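PDB 4O5J: uncharacterized protein, which binds sialic acid as the Helicobacter pylori adhesin SabA, an outer membrane protein that probably fastens the bacterium to sialylated host glycans. Local coordinates for residues K33-L37 / L391-I395; Y66-F70 / Y357-V361; T71-Y75 / S260-H264; N104-V110 / V123-F129; T131-C136 / M215-I219. All blocks are in the same frame, centred on the assembly; numbering follows the deposited sequence.

Interactions 1 to 3 join helices, whereas interaction 4 joins two largely irregular segments and interaction 5 a short helix to a 3-10 turn. Interaction 1, between the first and last modelled helices, is centred about 78 and 75 Å from the centres of interactions 4 and 5, across the chain's centre. Interactions 1 and 2 share helix 343-396, and interactions 2 and 3 use consecutive parts of helix 57-76, their centres 11 Å apart. Along the sequence interaction 1 encloses 2, which encloses 3, which spans 4 and then 5. The latter two touch, Thr107 O lying 2.7 Å from Met215 N. The result is an elongated helical adhesion domain with modelled ends near each other and a loop-rich region far away.

Interaction 1. Residues K33-L37 / L391-I395; sequences KYEQL and LSEEI
Segments 33-37 and 391-395 are both helical, with N-to-C axis directions at 156° (signed crossing angle -156°) and a closest approach of 10.0 Å. The antiparallel register sets the CA of Leu37 6.2 Å from the CA of Leu391, and the CA of Lys33 7.2 Å from the CA of Ile395. Ile395, chi1 m and chi2 t, loses the most surface to the contact. Its CD1 stands 4.1 Å from the centroid of the Tyr34 ring and 3° off the ring normal, a CH-pi contact, while its CG2 lies 3.2 Å from Tyr34 OH. The same CD1 meets Leu37 CD2 at 3.9 Å. Helices 29-54 and 343-396 lie next to the modelled chain ends and pair as an antiparallel two-helix stem; this contact is centred about 49 Å from the centre of the chain. One turn earlier, Leu391 (chi1 t, chi2 p) lays CD2 against the backbone of the facing helix, 3.4 Å from Leu37 N, 3.6 Å from Lys33 O and 3.7 Å from Gln36 CB. Lys33, extended beyond an m chi1, reaches past this apolar layer to form a salt bridge, NZ to Glu394 OE2 at 3.3 Å, whose hydrogen bond is weak.

Interaction 2. Residues Y66-F70 / Y357-V361; sequences YLKSF and YGNRV
Aromatic side chains span most of the gap between helical segments 66-70 and 357-361, whose axes come no nearer than 11.2 Å and whose N-to-C directions differ by 143°. Nearest CA pairs are Leu67 with Val361 at 7.2 Å, Tyr66 with Arg360 at 8.0 Å and Phe70 with Tyr357 at 8.4 Å. Tyr66 and Phe70, one helical turn apart, both take chi1 t (164° and 172°), which sends their rings across the interface. Tyr357 answers with chi1 m (-64°) and chi2 -72°, so that its ring face receives the edge of Phe70. This T-shaped pair has centroids 5.0 Å apart and planes at 72°, with Phe70 CD1 3.4 Å from Tyr357 CD1. The contact joins helix 57-76 to the long helix 343-396 within the helical body of the adhesion domain; helix 281-309 packs against the contact, where Phe290 meets Leu67 and Ile298 meets Phe70, and Pro82 touches the side chains of both Phe70 and Tyr357. Tyr66 buries the most surface: its OH lies 3.3 Å from Tyr357 CD1, and its CZ is 3.4 Å from Arg360 CB. Arg360 starts toward Tyr66, but chi1 m and chi2 t carry its guanidinium away to Tyr356, through a hydrogen bond from NH1 and a cation-pi contact. Leu67, with both chi angles between wells, brings CD1 to 4.2 Å from Val361 CG2, where Val361 has chi1 p.

Interaction 3. Residues T71-Y75 / S260-H264; sequences TNNNY and SQSNH
This helix-helix contact combines an aromatic stack with water-mediated polar bonds, centred about 15 Å from the centre of the chain, where the last turns of helix 57-76 cross helix 241-268. Segment axes approach to 9.7 Å with N-to-C directions at 135° (signed crossing angle -135°); the CA atoms of Thr71 and His264 are 6.0 Å apart, those of Tyr75 and Ser260 6.6 Å. Tyr75 and His264, both chi1 t, form an offset stack with centroids 3.7 Å apart and planes at 6°, Tyr75 CE2 lying 3.2 Å from His264 ND1. His264 CB adds a CH-pi contact, 3.7 Å from the Tyr75 centroid. Thr71 CG2 packs 3.5 Å from His264 CA. The two helices belong to the helical bundle of the adhesion domain, and helix 281-309 closes the buried side through Phe290, Gln294 and Val297. There Asn74 ND2 gives a weak hydrogen bond to Ser260 OG at 3.0 Å, and a water bridges the same ND2 (3.0 Å) to Ser260 O (3.1 Å). Stronger partners lie beyond: Asn74 OD1 accepts from Ile83 N, and Ser260 OG bonds Ala256 O. A second water links Thr71 OG1 and Asn263 ND2, 3.1 Å from each.

Interaction 4. Residues N104-V110 / V123-F129; sequences NYFTFFV and VQGNPPF
Asn126 binds both backbone polar atoms of Val110: Val110 N donates to Asn126 OD1 and Asn126 ND2 donates to Val110 O, each at 2.8 Å. With chi1 t and chi2 18°, its amide thus imitates a backbone peptide beside strand 109-110, and ND2 also reaches Ala121 O. A third hydrogen bond runs from Phe106 N to Gly125 O, 2.8 Å; there the CA atoms of Tyr105 and Gly125 are 4.1 Å apart. Gly125 is the third residue of a type II turn, Val123 to Asn126, at phi/psi 103/-7; a CB would clash with Phe106 CE1. Its CA sits over the Phe106 face, 4.2 Å from the centroid. Around this, Phe106 CE2 meets Val123 CG2 at 3.7 Å, Tyr105 CZ meets Pro127 CB at 3.7 Å, and the edge of Phe129 points at the face of Phe109 (centroids 5.0 Å apart, planes at 62°). Directional hydrogen bonds within aromatic and proline packing imply that two mostly irregular segments are fixed in place without a continuous sheet.

Interaction 5. Residues T131-C136 / M215-I219; sequences TIIENC and MWKNI
A single side-chain oxygen, Asn218 OD1, accepts from two residues one helical turn apart: Asn135 ND2 at 2.9 Å and, weakly, Thr131 OG1 at 3.4 Å. The donors sit on short helix 130-135, while the acceptor belongs to the 3-10 turn 216-218 that follows strand 214-215, so the contact pins a helix end to the loop joining the two strands of a small antiparallel sheet. It lies in the loop-rich end of the adhesion domain. Nearest CA atoms are Asn135 and Met215, 6.2 Å apart, and Thr131 and Asn218, 7.7 Å apart. In the last turn Asn135 N bonds Thr131 O at 2.9 Å, followed by a weak Cys136 N to Ile132 O bond at 3.0 Å, and Cys136 is the first residue to leave helical angles. The 3-10 turn is marked by Asn218 N to Met215 O, 2.9 Å. Asn135 takes chi1 m and chi2 -24°, placing its ND2 also 3.7 Å from Lys217 CB. Asn218, chi1 m and chi2 19°, turns its other amide atom, ND2, to Phe106 O, linking helix 130-135 through this residue to segment 104-110. Beside the polar group Met215, chi1 m and chi2 t, extends along the helix: SD is 3.6 Å from Asn135 CB, with a minor contact of CE to Ile132 CD1. Cys136, whose SG is disulfide-bonded to Cys142, completes this layer by setting its CB 3.8 Å from Met215 SD.

Interaction 1. Residues K33-L37 / L391-I395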
# COMPACT_ATOMS: atom_id res chain seq x y z
N LYS A 33 40.77 24.65 -4.34
CA LYS A 33 41.02 24.70 -2.92
C LYS A 33 39.91 25.43 -2.19
O LYS A 33 39.53 25.03 -1.08
CB LYS A 33 42.36 25.31 -2.65
CG LYS A 33 43.47 24.35 -2.99
CD LYS A 33 44.77 24.80 -2.44
CE LYS A 33 45.77 23.68 -2.68
NZ LYS A 33 46.90 23.98 -1.80
N TYR A 34 39.39 26.49 -2.83
CA TYR A 34 38.26 27.23 -2.27
C TYR A 34 36.99 26.37 -2.23
O TYR A 34 36.24 26.40 -1.24
CB TYR A 34 38.01 28.51 -3.04
CG TYR A 34 38.87 29.65 -2.60
CD1 TYR A 34 38.49 30.44 -1.53
CD2 TYR A 34 40.08 29.92 -3.22
CE1 TYR A 34 39.29 31.51 -1.08
CE2 TYR A 34 40.89 30.99 -2.78
CZ TYR A 34 40.49 31.79 -1.72
OH TYR A 34 41.28 32.82 -1.31
N GLU A 35 36.75 25.58 -3.29
CA GLU A 35 35.60 24.66 -3.31
C GLU A 35 35.71 23.63 -2.21
O GLU A 35 34.72 23.30 -1.56
CB GLU A 35 35.48 23.94 -4.61
CG GLU A 35 34.87 24.80 -5.68
CD GLU A 35 34.99 24.21 -7.09
OE1 GLU A 35 34.22 24.65 -7.98
OE2 GLU A 35 35.84 23.32 -7.32
N GLN A 36 36.93 23.14 -2.02
CA GLN A 36 37.20 22.15 -1.02
C GLN A 36 36.98 22.74 0.39
O GLN A 36 36.28 22.16 1.20
CB GLN A 36 38.61 21.69 -1.21
CG GLN A 36 38.86 20.35 -0.61
CD GLN A 36 40.23 19.86 -1.02
OE1 GLN A 36 41.14 20.65 -1.31
NE2 GLN A 36 40.38 18.56 -1.07
N LEU A 37 37.53 23.92 0.65
CA LEU A 37 37.34 24.62 1.92
C LEU A 37 35.83 24.79 2.16
O LEU A 37 35.32 24.56 3.26
CB LEU A 37 38.03 26.00 1.88
CG LEU A 37 37.86 26.89 3.12
CD1 LEU A 37 38.31 26.15 4.38
CD2 LEU A 37 38.66 28.21 2.94
N LEU A 391 43.35 24.05 5.48
CA LEU A 391 43.15 24.45 4.10
C LEU A 391 43.11 25.98 4.00
O LEU A 391 43.74 26.60 3.10
CB LEU A 391 41.85 23.83 3.60
CG LEU A 391 41.65 23.93 2.10
CD1 LEU A 391 42.94 23.67 1.35
CD2 LEU A 391 40.60 22.94 1.68
N SER A 392 42.40 26.59 4.95
CA SER A 392 42.27 28.04 4.99
C SER A 392 43.67 28.67 5.12
O SER A 392 43.97 29.71 4.49
CB SER A 392 41.38 28.46 6.14
OG SER A 392 41.20 29.88 6.15
N GLU A 393 44.51 28.04 5.94
CA GLU A 393 45.85 28.54 6.15
C GLU A 393 46.74 28.39 4.91
O GLU A 393 47.52 29.33 4.58
CB GLU A 393 46.48 27.88 7.34
CG GLU A 393 47.94 28.20 7.48
CD GLU A 393 48.47 27.76 8.82
OE1 GLU A 393 47.70 27.80 9.81
OE2 GLU A 393 49.65 27.37 8.90
N GLU A 394 46.62 27.24 4.22
CA GLU A 394 47.34 27.01 2.96
C GLU A 394 46.97 28.06 1.92
O GLU A 394 47.85 28.64 1.28
CB GLU A 394 46.99 25.67 2.36
CG GLU A 394 47.42 24.55 3.22
CD GLU A 394 46.88 23.25 2.69
OE1 GLU A 394 46.57 22.35 3.53
OE2 GLU A 394 46.77 23.12 1.43
N ILE A 395 45.66 28.29 1.77
CA ILE A 395 45.14 29.28 0.83
C ILE A 395 45.67 30.69 1.15
O ILE A 395 46.03 31.44 0.26
CB ILE A 395 43.62 29.31 0.90
CG1 ILE A 395 43.09 27.97 0.40
CG2 ILE A 395 43.07 30.47 0.03
CD1 ILE A 395 41.59 28.00 0.31

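Interaction 2. Residues Y66-F70 / Y357-V361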
# COMPACT_ATOMS: atom_id res chain seq x y z
N TYR A 66 6.05 12.32 18.40
CA TYR A 66 5.40 12.20 17.11
C TYR A 66 5.41 10.73 16.61
O TYR A 66 4.39 10.18 16.18
CB TYR A 66 6.09 13.12 16.07
CG TYR A 66 5.66 12.69 14.70
CD1 TYR A 66 4.40 13.08 14.18
CD2 TYR A 66 6.46 11.81 13.93
CE1 TYR A 66 3.99 12.65 12.93
CE2 TYR A 66 6.05 11.39 12.68
CZ TYR A 66 4.82 11.79 12.19
OH TYR A 66 4.42 11.34 10.95
N LEU A 67 6.59 10.10 16.64
CA LEU A 67 6.75 8.73 16.22
C LEU A 67 5.73 7.83 16.93
O LEU A 67 4.95 7.09 16.27
CB LEU A 67 8.15 8.28 16.56
CG LEU A 67 9.24 8.19 15.48
CD1 LEU A 67 8.87 8.85 14.21
CD2 LEU A 67 10.58 8.68 15.97
N LYS A 68 5.71 7.92 18.25
CA LYS A 68 4.82 7.08 19.09
C LYS A 68 3.38 7.40 18.82
O LYS A 68 2.51 6.51 18.77
CB LYS A 68 5.08 7.28 20.59
CG LYS A 68 6.42 6.80 20.99
CD LYS A 68 6.71 7.14 22.46
CE LYS A 68 6.88 5.87 23.31
NZ LYS A 68 5.59 5.28 23.56
N SER A 69 3.10 8.67 18.62
CA SER A 69 1.73 9.03 18.40
C SER A 69 1.23 8.45 17.04
O SER A 69 0.07 7.98 16.89
CB SER A 69 1.64 10.53 18.51
OG SER A 69 0.35 10.89 18.17
N PHE A 70 2.11 8.41 16.05
CA PHE A 70 1.70 7.85 14.76
C PHE A 70 1.47 6.35 14.94
O PHE A 70 0.47 5.80 14.47
CB PHE A 70 2.79 8.08 13.72
CG PHE A 70 2.53 7.36 12.42
CD1 PHE A 70 1.88 8.02 11.38
CD2 PHE A 70 2.92 6.04 12.25
CE1 PHE A 70 1.62 7.36 10.16
CE2 PHE A 70 2.67 5.37 11.07
CZ PHE A 70 2.02 6.02 10.01
N TYR A 357 2.20 12.58 6.63
CA TYR A 357 3.12 11.89 7.57
C TYR A 357 4.52 11.70 7.03
O TYR A 357 5.47 11.53 7.80
CB TYR A 357 2.57 10.52 7.97
CG TYR A 357 1.25 10.63 8.73
CD1 TYR A 357 1.21 11.10 10.06
CD2 TYR A 357 0.06 10.28 8.13
CE1 TYR A 357 -0.00 11.21 10.73
CE2 TYR A 357 -1.15 10.38 8.80
CZ TYR A 357 -1.16 10.84 10.09
OH TYR A 357 -2.31 10.93 10.73
N GLY A 358 4.64 11.69 5.71
CA GLY A 358 5.94 11.59 5.05
C GLY A 358 6.87 12.71 5.49
O GLY A 358 7.96 12.43 5.98
N ASN A 359 6.45 13.97 5.34
CA ASN A 359 7.22 15.11 5.88
C ASN A 359 7.56 14.91 7.32
O ASN A 359 8.70 15.04 7.72
CB ASN A 359 6.54 16.46 5.75
CG ASN A 359 6.42 16.84 4.32
OD1 ASN A 359 7.16 16.34 3.45
ND2 ASN A 359 5.43 17.65 4.03
N ARG A 360 6.57 14.60 8.13
CA ARG A 360 6.79 14.58 9.57
C ARG A 360 7.73 13.45 9.98
O ARG A 360 8.55 13.63 10.83
CB ARG A 360 5.47 14.52 10.31
CG ARG A 360 4.89 15.89 10.43
CD ARG A 360 3.41 15.80 10.58
NE ARG A 360 2.88 17.15 10.49
CZ ARG A 360 2.52 17.75 9.35
NH1 ARG A 360 2.59 17.11 8.14
NH2 ARG A 360 2.08 19.00 9.45
N VAL A 361 7.63 12.29 9.35
CA VAL A 361 8.50 11.19 9.72
C VAL A 361 9.93 11.47 9.27
O VAL A 361 10.88 11.09 9.97
CB VAL A 361 8.01 9.82 9.21
CG1 VAL A 361 8.30 9.62 7.72
CG2 VAL A 361 8.66 8.68 10.01

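Interaction 3. Residues T71-Y75 / S260-H264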
# COMPACT_ATOMS: atom_id res chain seq x y z
N THR A 71 2.38 5.68 15.64
CA THR A 71 2.25 4.23 15.78
C THR A 71 0.99 3.87 16.55
O THR A 71 0.34 2.88 16.24
CB THR A 71 3.45 3.62 16.47
OG1 THR A 71 4.60 3.93 15.69
CG2 THR A 71 3.30 2.07 16.58
N ASN A 72 0.65 4.68 17.53
CA ASN A 72 -0.54 4.43 18.32
C ASN A 72 -1.79 4.45 17.45
O ASN A 72 -2.59 3.51 17.51
CB ASN A 72 -0.64 5.46 19.42
CG ASN A 72 -1.71 5.10 20.43
OD1 ASN A 72 -1.57 4.10 21.14
ND2 ASN A 72 -2.79 5.87 20.48
N ASN A 73 -1.93 5.47 16.60
CA ASN A 73 -3.06 5.52 15.68
C ASN A 73 -3.05 4.43 14.66
O ASN A 73 -4.09 3.80 14.38
CB ASN A 73 -3.12 6.87 14.97
CG ASN A 73 -3.58 7.92 15.88
OD1 ASN A 73 -4.42 7.70 16.72
ND2 ASN A 73 -3.00 9.03 15.79
N ASN A 74 -1.87 4.22 14.07
CA ASN A 74 -1.73 3.23 13.00
C ASN A 74 -2.13 1.85 13.49
O ASN A 74 -2.78 1.13 12.79
CB ASN A 74 -0.28 3.21 12.48
CG ASN A 74 -0.17 2.47 11.17
OD1 ASN A 74 -1.01 2.65 10.24
ND2 ASN A 74 0.84 1.61 11.07
N TYR A 75 -1.70 1.51 14.70
CA TYR A 75 -1.91 0.19 15.28
C TYR A 75 -3.32 -0.01 15.85
O TYR A 75 -3.89 -1.09 15.71
CB TYR A 75 -0.87 -0.03 16.35
CG TYR A 75 -0.83 -1.43 16.91
CD1 TYR A 75 -0.22 -2.48 16.20
CD2 TYR A 75 -1.37 -1.69 18.16
CE1 TYR A 75 -0.20 -3.76 16.70
CE2 TYR A 75 -1.34 -2.97 18.71
CZ TYR A 75 -0.75 -3.99 17.97
OH TYR A 75 -0.71 -5.24 18.50
N SER A 260 4.10 -2.64 10.89
CA SER A 260 3.37 -1.83 11.83
C SER A 260 3.29 -2.54 13.20
O SER A 260 3.46 -1.91 14.25
CB SER A 260 2.00 -1.57 11.34
OG SER A 260 2.05 -0.94 10.05
N GLN A 261 3.08 -3.85 13.20
CA GLN A 261 2.98 -4.60 14.48
C GLN A 261 4.34 -4.66 15.17
O GLN A 261 4.40 -4.39 16.36
CB GLN A 261 2.39 -5.95 14.23
CG GLN A 261 0.99 -5.77 13.61
CD GLN A 261 0.43 -7.08 13.06
OE1 GLN A 261 1.19 -8.00 12.71
NE2 GLN A 261 -0.90 -7.18 12.96
N SER A 262 5.44 -4.91 14.43
CA SER A 262 6.80 -4.89 15.05
C SER A 262 7.03 -3.55 15.66
O SER A 262 7.58 -3.44 16.73
CB SER A 262 7.93 -5.14 14.08
OG SER A 262 7.70 -6.36 13.44
N ASN A 263 6.59 -2.52 14.99
CA ASN A 263 6.93 -1.18 15.46
C ASN A 263 6.15 -0.76 16.69
O ASN A 263 6.66 0.00 17.54
CB ASN A 263 6.72 -0.16 14.35
CG ASN A 263 7.94 0.69 14.11
OD1 ASN A 263 9.05 0.33 14.50
ND2 ASN A 263 7.75 1.80 13.41
N HIS A 264 4.92 -1.24 16.80
CA HIS A 264 4.15 -0.99 18.00
C HIS A 264 4.85 -1.64 19.20
O HIS A 264 4.88 -1.08 20.31
CB HIS A 264 2.74 -1.56 17.85
CG HIS A 264 1.93 -1.40 19.10
ND1 HIS A 264 1.63 -2.47 19.93
CD2 HIS A 264 1.41 -0.25 19.71
CE1 HIS A 264 0.92 -2.02 20.99
NE2 HIS A 264 0.78 -0.65 20.87
O HOH W 1 4.87 2.69 12.85
O HOH W 2 2.38 0.96 13.54
O HOH W 3 2.19 -6.87 17.46

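Interaction 4. Residues N104-V110 / V123-F129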
# COMPACT_ATOMS: atom_id res chain seq x y z
N ASN A 104 -21.96 -10.63 -11.24
CA ASN A 104 -23.30 -11.02 -11.62
C ASN A 104 -23.40 -11.45 -13.07
O ASN A 104 -24.48 -11.82 -13.54
CB ASN A 104 -24.31 -9.93 -11.29
CG ASN A 104 -23.98 -8.59 -12.07
OD1 ASN A 104 -23.26 -8.60 -13.07
ND2 ASN A 104 -24.49 -7.49 -11.59
N TYR A 105 -22.28 -11.43 -13.79
CA TYR A 105 -22.27 -11.84 -15.19
C TYR A 105 -20.82 -11.99 -15.61
O TYR A 105 -20.13 -10.97 -15.82
CB TYR A 105 -23.00 -10.79 -16.04
CG TYR A 105 -23.22 -11.23 -17.45
CD1 TYR A 105 -24.28 -12.10 -17.79
CD2 TYR A 105 -22.41 -10.77 -18.46
CE1 TYR A 105 -24.48 -12.52 -19.11
CE2 TYR A 105 -22.61 -11.17 -19.78
CZ TYR A 105 -23.62 -12.03 -20.09
OH TYR A 105 -23.75 -12.41 -21.39
N PHE A 106 -20.34 -13.24 -15.70
CA PHE A 106 -18.92 -13.50 -15.85
C PHE A 106 -18.35 -13.05 -17.21
O PHE A 106 -19.06 -12.97 -18.19
CB PHE A 106 -18.59 -15.00 -15.70
CG PHE A 106 -19.32 -15.70 -14.54
CD1 PHE A 106 -19.71 -14.96 -13.42
CD2 PHE A 106 -19.55 -17.06 -14.60
CE1 PHE A 106 -20.38 -15.58 -12.35
CE2 PHE A 106 -20.21 -17.72 -13.49
CZ PHE A 106 -20.64 -16.96 -12.39
N THR A 107 -17.04 -12.81 -17.20
CA THR A 107 -16.31 -12.56 -18.44
C THR A 107 -15.75 -13.88 -18.96
O THR A 107 -14.88 -13.91 -19.85
CB THR A 107 -15.17 -11.56 -18.19
OG1 THR A 107 -14.26 -12.14 -17.25
CG2 THR A 107 -15.71 -10.25 -17.63
N PHE A 108 -16.26 -15.00 -18.43
CA PHE A 108 -15.85 -16.34 -18.90
C PHE A 108 -17.04 -17.29 -18.75
O PHE A 108 -18.03 -16.98 -18.08
CB PHE A 108 -14.65 -16.84 -18.07
CG PHE A 108 -14.87 -16.73 -16.58
CD1 PHE A 108 -15.50 -17.80 -15.86
CD2 PHE A 108 -14.47 -15.60 -15.88
CE1 PHE A 108 -15.70 -17.70 -14.46
CE2 PHE A 108 -14.66 -15.51 -14.48
CZ PHE A 108 -15.30 -16.55 -13.77
N PHE A 109 -16.94 -18.46 -19.39
CA PHE A 109 -17.99 -19.46 -19.37
C PHE A 109 -17.63 -20.61 -18.39
O PHE A 109 -16.54 -21.20 -18.48
CB PHE A 109 -18.16 -20.05 -20.76
CG PHE A 109 -19.19 -21.15 -20.83
CD1 PHE A 109 -20.56 -20.86 -20.79
CD2 PHE A 109 -18.77 -22.49 -20.94
CE1 PHE A 109 -21.50 -21.90 -20.85
CE2 PHE A 109 -19.70 -23.52 -21.03
CZ PHE A 109 -21.09 -23.22 -21.00
N VAL A 110 -18.50 -20.88 -17.43
CA VAL A 110 -18.25 -21.96 -16.46
C VAL A 110 -18.99 -23.19 -16.94
O VAL A 110 -20.21 -23.19 -17.02
CB VAL A 110 -18.71 -21.62 -15.06
CG1 VAL A 110 -18.59 -22.87 -14.11
CG2 VAL A 110 -17.93 -20.45 -14.51
N VAL A 123 -24.72 -22.01 -12.42
CA VAL A 123 -24.27 -21.05 -11.44
C VAL A 123 -24.69 -19.62 -11.78
O VAL A 123 -24.57 -19.18 -12.91
CB VAL A 123 -22.76 -21.16 -11.22
CG1 VAL A 123 -22.36 -22.61 -10.75
CG2 VAL A 123 -21.97 -20.77 -12.47
N GLN A 124 -25.19 -18.91 -10.78
CA GLN A 124 -25.68 -17.56 -10.94
C GLN A 124 -24.58 -16.69 -11.56
O GLN A 124 -23.47 -16.60 -11.04
CB GLN A 124 -26.04 -17.04 -9.56
CG GLN A 124 -27.11 -16.02 -9.57
CD GLN A 124 -27.52 -15.60 -8.20
OE1 GLN A 124 -26.86 -15.94 -7.23
NE2 GLN A 124 -28.59 -14.87 -8.08
N GLY A 125 -24.89 -16.02 -12.69
CA GLY A 125 -23.93 -15.10 -13.33
C GLY A 125 -23.26 -15.71 -14.54
O GLY A 125 -22.54 -15.00 -15.29
N ASN A 126 -23.49 -17.00 -14.81
CA ASN A 126 -22.84 -17.66 -15.92
C ASN A 126 -23.42 -17.13 -17.26
O ASN A 126 -24.59 -17.19 -17.46
CB ASN A 126 -23.07 -19.16 -15.86
CG ASN A 126 -22.00 -19.98 -16.58
OD1 ASN A 126 -20.89 -19.49 -16.85
ND2 ASN A 126 -22.28 -21.28 -16.80
N PRO A 127 -22.56 -16.62 -18.16
CA PRO A 127 -23.11 -16.11 -19.43
C PRO A 127 -23.43 -17.25 -20.33
O PRO A 127 -22.96 -18.35 -20.12
CB PRO A 127 -21.91 -15.33 -20.05
CG PRO A 127 -20.67 -15.98 -19.53
CD PRO A 127 -21.07 -16.48 -18.05
N PRO A 128 -24.24 -17.02 -21.38
CA PRO A 128 -24.47 -18.11 -22.31
C PRO A 128 -23.19 -18.53 -23.08
O PRO A 128 -22.27 -17.73 -23.24
CB PRO A 128 -25.51 -17.55 -23.28
CG PRO A 128 -25.37 -16.07 -23.16
CD PRO A 128 -24.95 -15.78 -21.76
N PHE A 129 -23.17 -19.78 -23.56
CA PHE A 129 -22.02 -20.32 -24.23
C PHE A 129 -21.68 -19.56 -25.52
O PHE A 129 -20.49 -19.44 -25.87
CB PHE A 129 -22.28 -21.75 -24.58
CG PHE A 129 -21.13 -22.41 -25.24
CD1 PHE A 129 -19.90 -22.54 -24.58
CD2 PHE A 129 -21.26 -22.95 -26.51
CE1 PHE A 129 -18.81 -23.17 -25.18
CE2 PHE A 129 -20.17 -23.60 -27.10
CZ PHE A 129 -18.95 -23.71 -26.43

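Interaction 5. Residues T131-C136 / M215-I219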
# COMPACT_ATOMS: atom_id res chain seq x y z
N THR A 131 -21.37 -16.73 -26.06
CA THR A 131 -20.46 -15.67 -25.66
C THR A 131 -18.99 -16.05 -26.00
O THR A 131 -18.19 -15.19 -26.35
CB THR A 131 -20.71 -15.43 -24.17
OG1 THR A 131 -21.19 -14.14 -23.98
CG2 THR A 131 -19.57 -15.72 -23.28
N ILE A 132 -18.65 -17.33 -25.90
CA ILE A 132 -17.33 -17.81 -26.24
C ILE A 132 -17.07 -17.63 -27.76
O ILE A 132 -16.01 -17.17 -28.18
CB ILE A 132 -17.17 -19.33 -25.93
CG1 ILE A 132 -17.17 -19.58 -24.43
CG2 ILE A 132 -15.84 -19.90 -26.52
CD1 ILE A 132 -16.11 -18.85 -23.67
N ILE A 133 -18.03 -18.02 -28.58
CA ILE A 133 -17.94 -17.85 -30.01
C ILE A 133 -17.80 -16.32 -30.36
O ILE A 133 -16.91 -15.94 -31.13
CB ILE A 133 -19.16 -18.45 -30.71
CG1 ILE A 133 -18.97 -19.98 -30.73
CG2 ILE A 133 -19.32 -17.92 -32.15
CD1 ILE A 133 -20.21 -20.72 -31.15
N GLU A 134 -18.64 -15.47 -29.76
CA GLU A 134 -18.68 -14.06 -30.08
C GLU A 134 -17.43 -13.35 -29.62
O GLU A 134 -16.86 -12.56 -30.39
CB GLU A 134 -19.89 -13.43 -29.43
CG GLU A 134 -21.19 -13.98 -29.94
CD GLU A 134 -22.38 -13.63 -29.03
OE1 GLU A 134 -22.13 -13.33 -27.81
OE2 GLU A 134 -23.55 -13.65 -29.50
N ASN A 135 -16.95 -13.62 -28.42
CA ASN A 135 -15.93 -12.78 -27.79
C ASN A 135 -14.62 -13.44 -27.49
O ASN A 135 -13.77 -12.83 -26.82
CB ASN A 135 -16.49 -12.16 -26.52
CG ASN A 135 -17.70 -11.30 -26.79
OD1 ASN A 135 -17.84 -10.81 -27.90
ND2 ASN A 135 -18.56 -11.07 -25.81
N CYS A 136 -14.42 -14.67 -27.92
CA CYS A 136 -13.18 -15.39 -27.58
C CYS A 136 -12.46 -15.98 -28.77
O CYS A 136 -11.88 -17.04 -28.66
CB CYS A 136 -13.48 -16.49 -26.50
SG CYS A 136 -11.96 -17.27 -25.80
N MET A 215 -13.28 -12.03 -21.00
CA MET A 215 -13.85 -11.33 -22.15
C MET A 215 -14.44 -9.99 -21.68
O MET A 215 -15.60 -9.95 -21.20
CB MET A 215 -14.94 -12.20 -22.78
CG MET A 215 -14.40 -13.53 -23.30
SD MET A 215 -15.68 -14.64 -23.99
CE MET A 215 -16.58 -15.13 -22.49
N TRP A 216 -13.68 -8.91 -21.77
CA TRP A 216 -14.16 -7.60 -21.31
C TRP A 216 -15.41 -7.13 -22.03
O TRP A 216 -16.17 -6.35 -21.48
CB TRP A 216 -13.08 -6.53 -21.41
CG TRP A 216 -12.02 -6.65 -20.37
CD1 TRP A 216 -10.99 -7.57 -20.33
CD2 TRP A 216 -11.82 -5.77 -19.22
NE1 TRP A 216 -10.19 -7.35 -19.21
CE2 TRP A 216 -10.65 -6.26 -18.52
CE3 TRP A 216 -12.48 -4.64 -18.73
CZ2 TRP A 216 -10.18 -5.64 -17.38
CZ3 TRP A 216 -12.02 -4.02 -17.59
CH2 TRP A 216 -10.89 -4.50 -16.90
N LYS A 217 -15.65 -7.61 -23.26
CA LYS A 217 -16.85 -7.23 -23.97
C LYS A 217 -18.11 -7.72 -23.24
O LYS A 217 -19.21 -7.13 -23.42
CB LYS A 217 -16.83 -7.79 -25.40
CG LYS A 217 -17.96 -7.31 -26.27
CD LYS A 217 -17.91 -5.74 -26.45
CE LYS A 217 -19.10 -5.25 -27.31
NZ LYS A 217 -19.09 -3.77 -27.46
N ASN A 218 -17.99 -8.79 -22.40
CA ASN A 218 -19.13 -9.25 -21.59
C ASN A 218 -19.55 -8.20 -20.55
O ASN A 218 -20.70 -8.26 -20.04
CB ASN A 218 -18.82 -10.60 -20.88
CG ASN A 218 -19.06 -11.78 -21.79
OD1 ASN A 218 -19.12 -11.66 -23.01
ND2 ASN A 218 -19.22 -12.98 -21.17
N ILE A 219 -18.68 -7.24 -20.22
CA ILE A 219 -19.00 -6.28 -19.20
C ILE A 219 -19.82 -5.11 -19.76
O ILE A 219 -19.32 -4.38 -20.63
CB ILE A 219 -17.75 -5.73 -18.55
CG1 ILE A 219 -17.00 -6.85 -17.82
CG2 ILE A 219 -18.13 -4.61 -17.59
CD1 ILE A 219 -15.53 -6.54 -17.49